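Local structure of Rik1-associated factor 1 (Schizosaccharomyces pombe, 4O9D) at residues A[111-116]-A[144-149]; A[187-192]-A[198-203]; A[313-318]-A[368-373]. The protein contributes to establishing heterochromatin as a component of the Clr4 methyltransferase complex (ClrC), which ubiquitylates and methylates histone H3. All coordinates share one frame; numbering follows the deposited sequence.

Contact 1 of 3, residues A[111-116]-A[144-149]; sequences NAVKVW and LAVACK
Val113 reaches across from one blade of the WD-repeat beta-propeller to meet Leu144 and Val146 on the next, a clear case of neighbouring blades held face against face by aliphatic side chains. The two strands belong to different sheets: 113-117 to the sheet that runs from 79 to 126, and 144-148 to the one from 133 to 171. At the point of contact the backbones stand well apart, with Val113 CA 8.2 Å from Val146 CA.

Hydrogen bonding takes no part in the meeting. The backbone of Val113 pairs instead with Phe126 inside its own blade, while Lys114 points away and gives NZ to Ser77 O.

Apolar packing does all the work, and it is entirely buried. Ile133 touches both Val113 and Val146, adding the innermost strand of the second blade to the cluster. Val113 uses its two branches separately, since chi1 of -176° spreads CG1 and CG2 toward different partners. CG1 and Leu144 CD2 are 3.9 Å apart, the two side chains passing alongside with their ends running opposite ways. Val113 and Val146 meet tip to tip: Val113 CG2 lies 3.8 Å from Val146 CG1 and 4.1 Å from Val146 CG2.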
# COMPACT_ATOMS: atom_id res chain seq x y z
N ASN A 111 6.27 -15.44 6.11
CA ASN A 111 7.01 -15.80 4.90
C ASN A 111 6.20 -16.48 3.80
O ASN A 111 6.78 -17.13 2.94
CB ASN A 111 8.20 -16.74 5.22
CG ASN A 111 9.14 -16.17 6.25
OD1 ASN A 111 8.98 -15.02 6.72
ND2 ASN A 111 10.14 -16.96 6.63
N ALA A 112 4.87 -16.38 3.83
CA ALA A 112 4.04 -17.11 2.87
C ALA A 112 3.14 -16.20 2.05
O ALA A 112 2.67 -15.20 2.54
CB ALA A 112 3.19 -18.18 3.61
N VAL A 113 2.94 -16.54 0.77
CA VAL A 113 1.86 -15.94 0.02
C VAL A 113 0.68 -16.94 -0.02
O VAL A 113 0.88 -18.11 -0.37
CB VAL A 113 2.30 -15.62 -1.43
CG1 VAL A 113 1.19 -14.90 -2.15
CG2 VAL A 113 3.56 -14.75 -1.44
N LYS A 114 -0.52 -16.50 0.35
CA LYS A 114 -1.72 -17.37 0.30
C LYS A 114 -2.78 -16.85 -0.66
O LYS A 114 -2.85 -15.64 -0.96
CB LYS A 114 -2.31 -17.59 1.70
CG LYS A 114 -1.36 -18.38 2.63
CD LYS A 114 -1.84 -18.48 4.09
CE LYS A 114 -0.88 -19.34 4.95
NZ LYS A 114 -1.41 -19.60 6.32
N VAL A 115 -3.60 -17.78 -1.13
CA VAL A 115 -4.65 -17.49 -2.10
C VAL A 115 -5.98 -18.01 -1.52
O VAL A 115 -6.09 -19.20 -1.24
CB VAL A 115 -4.37 -18.23 -3.44
CG1 VAL A 115 -5.48 -17.95 -4.44
CG2 VAL A 115 -3.01 -17.82 -4.00
N TRP A 116 -6.97 -17.12 -1.36
CA TRP A 116 -8.24 -17.48 -0.73
C TRP A 116 -9.42 -17.29 -1.70
O TRP A 116 -9.44 -16.35 -2.48
CB TRP A 116 -8.50 -16.61 0.51
CG TRP A 116 -7.34 -16.40 1.44
CD1 TRP A 116 -6.37 -15.44 1.34
CD2 TRP A 116 -7.04 -17.15 2.63
NE1 TRP A 116 -5.48 -15.55 2.38
CE2 TRP A 116 -5.86 -16.60 3.18
CE3 TRP A 116 -7.63 -18.25 3.27
CZ2 TRP A 116 -5.27 -17.11 4.33
CZ3 TRP A 116 -7.05 -18.75 4.41
CH2 TRP A 116 -5.87 -18.19 4.93
N LEU A 144 1.07 -12.20 -10.32
CA LEU A 144 1.30 -11.64 -8.98
C LEU A 144 2.80 -11.43 -8.69
O LEU A 144 3.59 -12.38 -8.75
CB LEU A 144 0.66 -12.55 -7.94
CG LEU A 144 0.78 -12.10 -6.48
CD1 LEU A 144 -0.06 -10.90 -6.24
CD2 LEU A 144 0.37 -13.24 -5.53
N ALA A 145 3.21 -10.19 -8.40
CA ALA A 145 4.60 -9.94 -8.04
C ALA A 145 4.73 -9.86 -6.54
O ALA A 145 3.86 -9.31 -5.84
CB ALA A 145 5.15 -8.68 -8.73
N VAL A 146 5.81 -10.44 -6.03
CA VAL A 146 6.00 -10.56 -4.61
C VAL A 146 7.35 -9.95 -4.23
O VAL A 146 8.35 -10.29 -4.84
CB VAL A 146 6.00 -12.03 -4.24
CG1 VAL A 146 6.06 -12.19 -2.75
CG2 VAL A 146 4.73 -12.68 -4.81
N ALA A 147 7.37 -9.06 -3.24
CA ALA A 147 8.64 -8.53 -2.75
C ALA A 147 8.94 -9.09 -1.37
O ALA A 147 8.16 -8.94 -0.43
CB ALA A 147 8.64 -6.98 -2.75
N CYS A 148 10.09 -9.74 -1.24
CA CYS A 148 10.42 -10.48 -0.03
C CYS A 148 11.61 -9.86 0.70
O CYS A 148 12.54 -9.33 0.08
CB CYS A 148 10.71 -11.95 -0.37
SG CYS A 148 11.20 -12.95 1.06
N LYS A 149 11.58 -9.95 2.03
CA LYS A 149 12.63 -9.44 2.88
C LYS A 149 13.98 -10.10 2.59
O LYS A 149 15.03 -9.49 2.84
CB LYS A 149 12.24 -9.65 4.35
CG LYS A 149 13.07 -8.87 5.37
CD LYS A 149 12.46 -8.91 6.77
CE LYS A 149 13.35 -8.22 7.79
NZ LYS A 149 12.68 -8.04 9.11

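Contact 2 of 3, residues A[187-192]-A[198-203]; sequences EFSNFL and KVIIGY
Glu187 and Ile200 are a hydrogen-bonded pair within the antiparallel beta hairpin of strands 182-189 and 198-204, which supply the two inner strands of a single propeller blade. Each donates a backbone N-H to the other's carbonyl. Ile200 N to Glu187 O is the shorter bond, 2.8 Å and almost straight (172° at the hydrogen), whereas Glu187 N to Ile200 O measures 3.1 Å.

Toward the turn a second hydrogen-bonded pair repeats the pattern. Ser189 N reaches Lys198 O at 2.9 Å, with the donor tilted 27° from the carbonyl plane, and Lys198 N returns a bond to Ser189 O, also 2.9 Å. Between them Phe188 and Val199 make the non-hydrogen-bonded pair. The backbone of Val199 is served on its other side by Phe218, in strand 214-219. Phe188 CA comes within 3.3 Å of Lys198 O, so a weak CA-H...O contact supplements the N-H bond from Ser189.

Two polar side-chain ends, those of Ser189 and Lys198, find partners outside the hairpin. Ser189 OG bonds to Tyr268 OH of the following blade, and Lys198 NZ forms a salt bridge with Asp219. Within the turn, Asn190 bonds through OD1 to Gly193 N and through ND2 to Asp197 OD1.

Side-chain packing is the lesser element. Phe188 and Val199 run alongside each other in the same direction, with Phe188 CE1 and Val199 CG2 3.7 Å apart and the ring meeting the methyl obliquely. On the other face Ile200 CD1 touches Ser189 CB at 3.9 Å.

The chemistry implies a division of labour: the backbone bonds set the hairpin register, while the buried Ser189 hydroxyl, satisfied by Tyr268, is a polar tie to the next blade.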
# COMPACT_ATOMS: atom_id res chain seq x y z
N GLU A 187 6.06 -2.90 -8.16
CA GLU A 187 4.97 -2.46 -9.05
C GLU A 187 5.20 -2.97 -10.48
O GLU A 187 6.33 -3.05 -10.96
CB GLU A 187 4.88 -0.91 -9.11
CG GLU A 187 4.76 -0.18 -7.78
CD GLU A 187 3.34 -0.16 -7.18
OE1 GLU A 187 3.23 -0.05 -5.92
OE2 GLU A 187 2.36 -0.25 -7.96
N PHE A 188 4.12 -3.29 -11.18
CA PHE A 188 4.22 -3.51 -12.61
C PHE A 188 4.16 -2.21 -13.40
O PHE A 188 3.57 -1.24 -12.94
CB PHE A 188 3.06 -4.40 -13.07
CG PHE A 188 3.24 -5.86 -12.72
CD1 PHE A 188 4.04 -6.68 -13.50
CD2 PHE A 188 2.60 -6.41 -11.61
CE1 PHE A 188 4.20 -8.07 -13.19
CE2 PHE A 188 2.76 -7.77 -11.29
CZ PHE A 188 3.56 -8.59 -12.10
N SER A 189 4.71 -2.22 -14.61
CA SER A 189 4.67 -1.04 -15.46
C SER A 189 4.59 -1.43 -16.93
O SER A 189 5.37 -2.29 -17.38
CB SER A 189 5.91 -0.19 -15.19
OG SER A 189 5.96 0.97 -16.01
N ASN A 190 3.67 -0.83 -17.68
CA ASN A 190 3.57 -1.08 -19.14
C ASN A 190 3.04 0.10 -19.97
O ASN A 190 2.61 -0.09 -21.11
CB ASN A 190 2.75 -2.35 -19.47
CG ASN A 190 1.28 -2.25 -19.06
OD1 ASN A 190 0.72 -1.15 -18.87
ND2 ASN A 190 0.63 -3.40 -18.94
N PHE A 191 3.07 1.29 -19.41
CA PHE A 191 2.77 2.50 -20.19
C PHE A 191 1.36 2.37 -20.80
O PHE A 191 1.16 2.51 -22.01
CB PHE A 191 3.85 2.71 -21.26
CG PHE A 191 3.75 4.00 -22.02
CD1 PHE A 191 3.39 5.18 -21.39
CD2 PHE A 191 4.02 4.04 -23.39
CE1 PHE A 191 3.29 6.39 -22.11
CE2 PHE A 191 3.94 5.24 -24.12
CZ PHE A 191 3.58 6.41 -23.47
N LEU A 192 0.41 2.07 -19.90
CA LEU A 192 -1.00 1.89 -20.23
C LEU A 192 -1.21 0.88 -21.34
O LEU A 192 -1.98 1.13 -22.27
CB LEU A 192 -1.67 3.23 -20.58
CG LEU A 192 -3.20 3.30 -20.36
CD1 LEU A 192 -3.54 3.04 -18.89
CD2 LEU A 192 -3.77 4.67 -20.78
N LYS A 198 7.00 -4.64 -17.29
CA LYS A 198 8.25 -4.62 -16.51
C LYS A 198 7.85 -4.59 -15.03
O LYS A 198 6.72 -4.24 -14.69
CB LYS A 198 9.10 -3.39 -16.86
CG LYS A 198 9.36 -3.16 -18.37
CD LYS A 198 10.21 -4.29 -18.95
CE LYS A 198 10.41 -4.14 -20.47
NZ LYS A 198 11.57 -4.94 -20.99
N VAL A 199 8.80 -4.93 -14.16
CA VAL A 199 8.56 -5.02 -12.73
C VAL A 199 9.60 -4.12 -12.09
O VAL A 199 10.80 -4.28 -12.31
CB VAL A 199 8.78 -6.46 -12.21
CG1 VAL A 199 8.53 -6.54 -10.69
CG2 VAL A 199 7.88 -7.42 -12.99
N ILE A 200 9.12 -3.14 -11.33
CA ILE A 200 9.99 -2.23 -10.60
C ILE A 200 10.12 -2.78 -9.19
O ILE A 200 9.12 -3.11 -8.55
CB ILE A 200 9.35 -0.81 -10.55
CG1 ILE A 200 9.06 -0.29 -11.97
CG2 ILE A 200 10.22 0.14 -9.76
CD1 ILE A 200 7.89 0.79 -11.99
N ILE A 201 11.34 -2.88 -8.68
CA ILE A 201 11.52 -3.31 -7.30
C ILE A 201 12.34 -2.30 -6.49
O ILE A 201 13.43 -1.87 -6.90
CB ILE A 201 12.26 -4.64 -7.21
CG1 ILE A 201 11.52 -5.72 -7.99
CG2 ILE A 201 12.42 -5.07 -5.73
CD1 ILE A 201 12.09 -7.10 -7.79
N GLY A 202 11.86 -1.98 -5.30
CA GLY A 202 12.56 -1.03 -4.45
C GLY A 202 13.16 -1.80 -3.30
O GLY A 202 12.50 -2.67 -2.74
N TYR A 203 14.42 -1.49 -2.97
CA TYR A 203 15.13 -2.19 -1.91
C TYR A 203 15.44 -1.27 -0.72
O TYR A 203 15.66 -0.06 -0.89
CB TYR A 203 16.45 -2.79 -2.45
CG TYR A 203 16.27 -3.80 -3.57
CD1 TYR A 203 16.09 -3.39 -4.89
CD2 TYR A 203 16.35 -5.17 -3.32
CE1 TYR A 203 15.94 -4.33 -5.93
CE2 TYR A 203 16.19 -6.11 -4.36
CZ TYR A 203 16.01 -5.68 -5.65
OH TYR A 203 15.86 -6.61 -6.66

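Contact 3 of 3, residues A[313-318]-A[368-373]; sequences PLSLLK and NNPFIQ
Ser315 and Leu317 lie on a strand whose backbone stays well apart from the facing segment around Pro370, the nearest CA atoms being those of Leu317 and Phe371 at 7.8 Å, and no hydrogen bond crosses the gap. Pro370 fills it with its ring. The CG atom, at the tip of that ring, is the common point of touch: it comes within 3.4 Å of Leu317 CD2, tighter than usual for two carbons, and 3.7 Å from Ser315 OG. Leu317 and the proline cross obliquely. The leucine gets there through a chi1 of -43°, which sets CG anti to the carbonyl carbon and lets CD2 approach, although the CB does not itself point straight at the proline. Leu317 also touches Val304 of its own sheet and Trp363 of the other.

These are the outermost strands, 315-318 and 371-377, of two successive blades of the WD-repeat propeller, so the contact joins the blades near the rim. Classic beta bulges mark both segments: Leu314 and Ser315 both face Val304, and Ile372 and Gln373 both face Val362.

On the proline side an Asx turn leads into the strand. Asn369 OD1 accepts from Phe371 N at 3.1 Å, the N-H pointing fairly directly at it (154°) but coming from above the amide carbonyl plane by 38°. The turn thus spans Pro370, whose backbone bonds to Asp364. Just beyond, the Phe371 ring lies with one face beneath Gln373 N, which sits 3.7 Å above the plane over its centre.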
# COMPACT_ATOMS: atom_id res chain seq x y z
N PRO A 313 9.51 23.79 -2.56
CA PRO A 313 8.15 23.31 -2.32
C PRO A 313 7.13 24.35 -2.76
O PRO A 313 7.40 25.54 -2.70
CB PRO A 313 8.10 23.17 -0.80
CG PRO A 313 9.50 22.95 -0.39
CD PRO A 313 10.31 23.80 -1.32
N LEU A 314 5.98 23.91 -3.23
CA LEU A 314 4.92 24.84 -3.53
C LEU A 314 4.13 25.10 -2.26
O LEU A 314 3.60 26.20 -2.04
CB LEU A 314 4.01 24.24 -4.59
CG LEU A 314 2.63 24.85 -4.67
CD1 LEU A 314 2.71 26.31 -5.10
CD2 LEU A 314 1.80 24.02 -5.64
N SER A 315 4.04 24.08 -1.42
CA SER A 315 3.27 24.22 -0.20
C SER A 315 3.68 23.17 0.81
O SER A 315 4.37 22.20 0.49
CB SER A 315 1.78 24.09 -0.49
OG SER A 315 1.03 24.47 0.65
N LEU A 316 3.24 23.39 2.04
CA LEU A 316 3.50 22.51 3.15
C LEU A 316 2.18 22.30 3.89
O LEU A 316 1.58 23.24 4.44
CB LEU A 316 4.56 23.13 4.02
CG LEU A 316 4.93 22.41 5.31
CD1 LEU A 316 4.92 20.94 5.10
CD2 LEU A 316 6.31 22.89 5.73
N LEU A 317 1.71 21.06 3.86
CA LEU A 317 0.38 20.72 4.36
C LEU A 317 0.51 20.02 5.70
O LEU A 317 0.86 18.84 5.75
CB LEU A 317 -0.30 19.76 3.39
CG LEU A 317 -0.18 20.07 1.89
CD1 LEU A 317 -0.81 18.88 1.18
CD2 LEU A 317 -0.88 21.38 1.50
N LYS A 318 0.20 20.74 6.78
CA LYS A 318 0.53 20.27 8.12
C LYS A 318 -0.62 19.59 8.87
O LYS A 318 -1.77 19.99 8.75
CB LYS A 318 1.02 21.45 8.96
CG LYS A 318 2.36 22.01 8.53
CD LYS A 318 2.65 23.35 9.24
CE LYS A 318 4.15 23.62 9.27
NZ LYS A 318 4.51 24.93 9.90
N ASN A 368 -4.81 29.22 -2.89
CA ASN A 368 -3.69 29.87 -2.23
C ASN A 368 -3.47 29.37 -0.80
O ASN A 368 -2.34 29.33 -0.30
CB ASN A 368 -3.89 31.38 -2.25
CG ASN A 368 -2.69 32.12 -1.72
OD1 ASN A 368 -1.66 32.20 -2.39
ND2 ASN A 368 -2.81 32.67 -0.50
N ASN A 369 -4.55 29.02 -0.13
CA ASN A 369 -4.47 28.22 1.08
C ASN A 369 -5.16 26.92 0.73
O ASN A 369 -6.36 26.92 0.50
CB ASN A 369 -5.19 28.86 2.27
CG ASN A 369 -5.14 27.97 3.51
OD1 ASN A 369 -4.81 26.77 3.43
ND2 ASN A 369 -5.43 28.54 4.66
N PRO A 370 -4.39 25.83 0.64
CA PRO A 370 -4.94 24.57 0.12
C PRO A 370 -5.92 23.84 1.05
O PRO A 370 -6.69 23.01 0.55
CB PRO A 370 -3.68 23.71 -0.12
CG PRO A 370 -2.67 24.23 0.81
CD PRO A 370 -2.94 25.72 0.91
N PHE A 371 -5.90 24.13 2.36
CA PHE A 371 -6.81 23.40 3.26
C PHE A 371 -8.29 23.67 2.99
O PHE A 371 -8.72 24.82 2.89
CB PHE A 371 -6.47 23.71 4.72
CG PHE A 371 -7.41 23.06 5.71
CD1 PHE A 371 -7.33 21.68 5.98
CD2 PHE A 371 -8.34 23.83 6.41
CE1 PHE A 371 -8.17 21.10 6.92
CE2 PHE A 371 -9.20 23.25 7.34
CZ PHE A 371 -9.11 21.88 7.60
N ILE A 372 -9.07 22.60 2.87
CA ILE A 372 -10.47 22.70 2.54
C ILE A 372 -11.26 22.46 3.81
O ILE A 372 -12.02 23.33 4.26
CB ILE A 372 -10.90 21.63 1.52
CG1 ILE A 372 -10.13 21.83 0.20
CG2 ILE A 372 -12.41 21.65 1.32
CD1 ILE A 372 -10.36 23.17 -0.48
N GLN A 373 -11.06 21.29 4.41
CA GLN A 373 -11.84 20.90 5.58
C GLN A 373 -11.26 19.66 6.22
O GLN A 373 -10.49 18.94 5.59
CB GLN A 373 -13.28 20.62 5.16
CG GLN A 373 -13.40 19.34 4.33
CD GLN A 373 -14.84 18.93 4.10
OE1 GLN A 373 -15.69 19.76 3.78
NE2 GLN A 373 -15.12 17.65 4.26

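The three contacts illustrate different ways of building one propeller. Contact 2 lies within a blade, whereas contacts 1 and 3 each join successive blades, contact 1 deeper in the fold and contact 3 nearer the outer rim. They follow one another along the chain without interleaving. Contacts 1 and 2 have centres about 17 Å apart and meet directly: Ala145 CB packs against Phe188 CE2 at 3.6 Å, carrying the apolar packing from blade 133-171 to blade 182-228. Contact 3 stands apart, its centre about 31 Å from that of contact 2 and about 38 Å from that of contact 1, on the opposite side of the chain's centre from the latter.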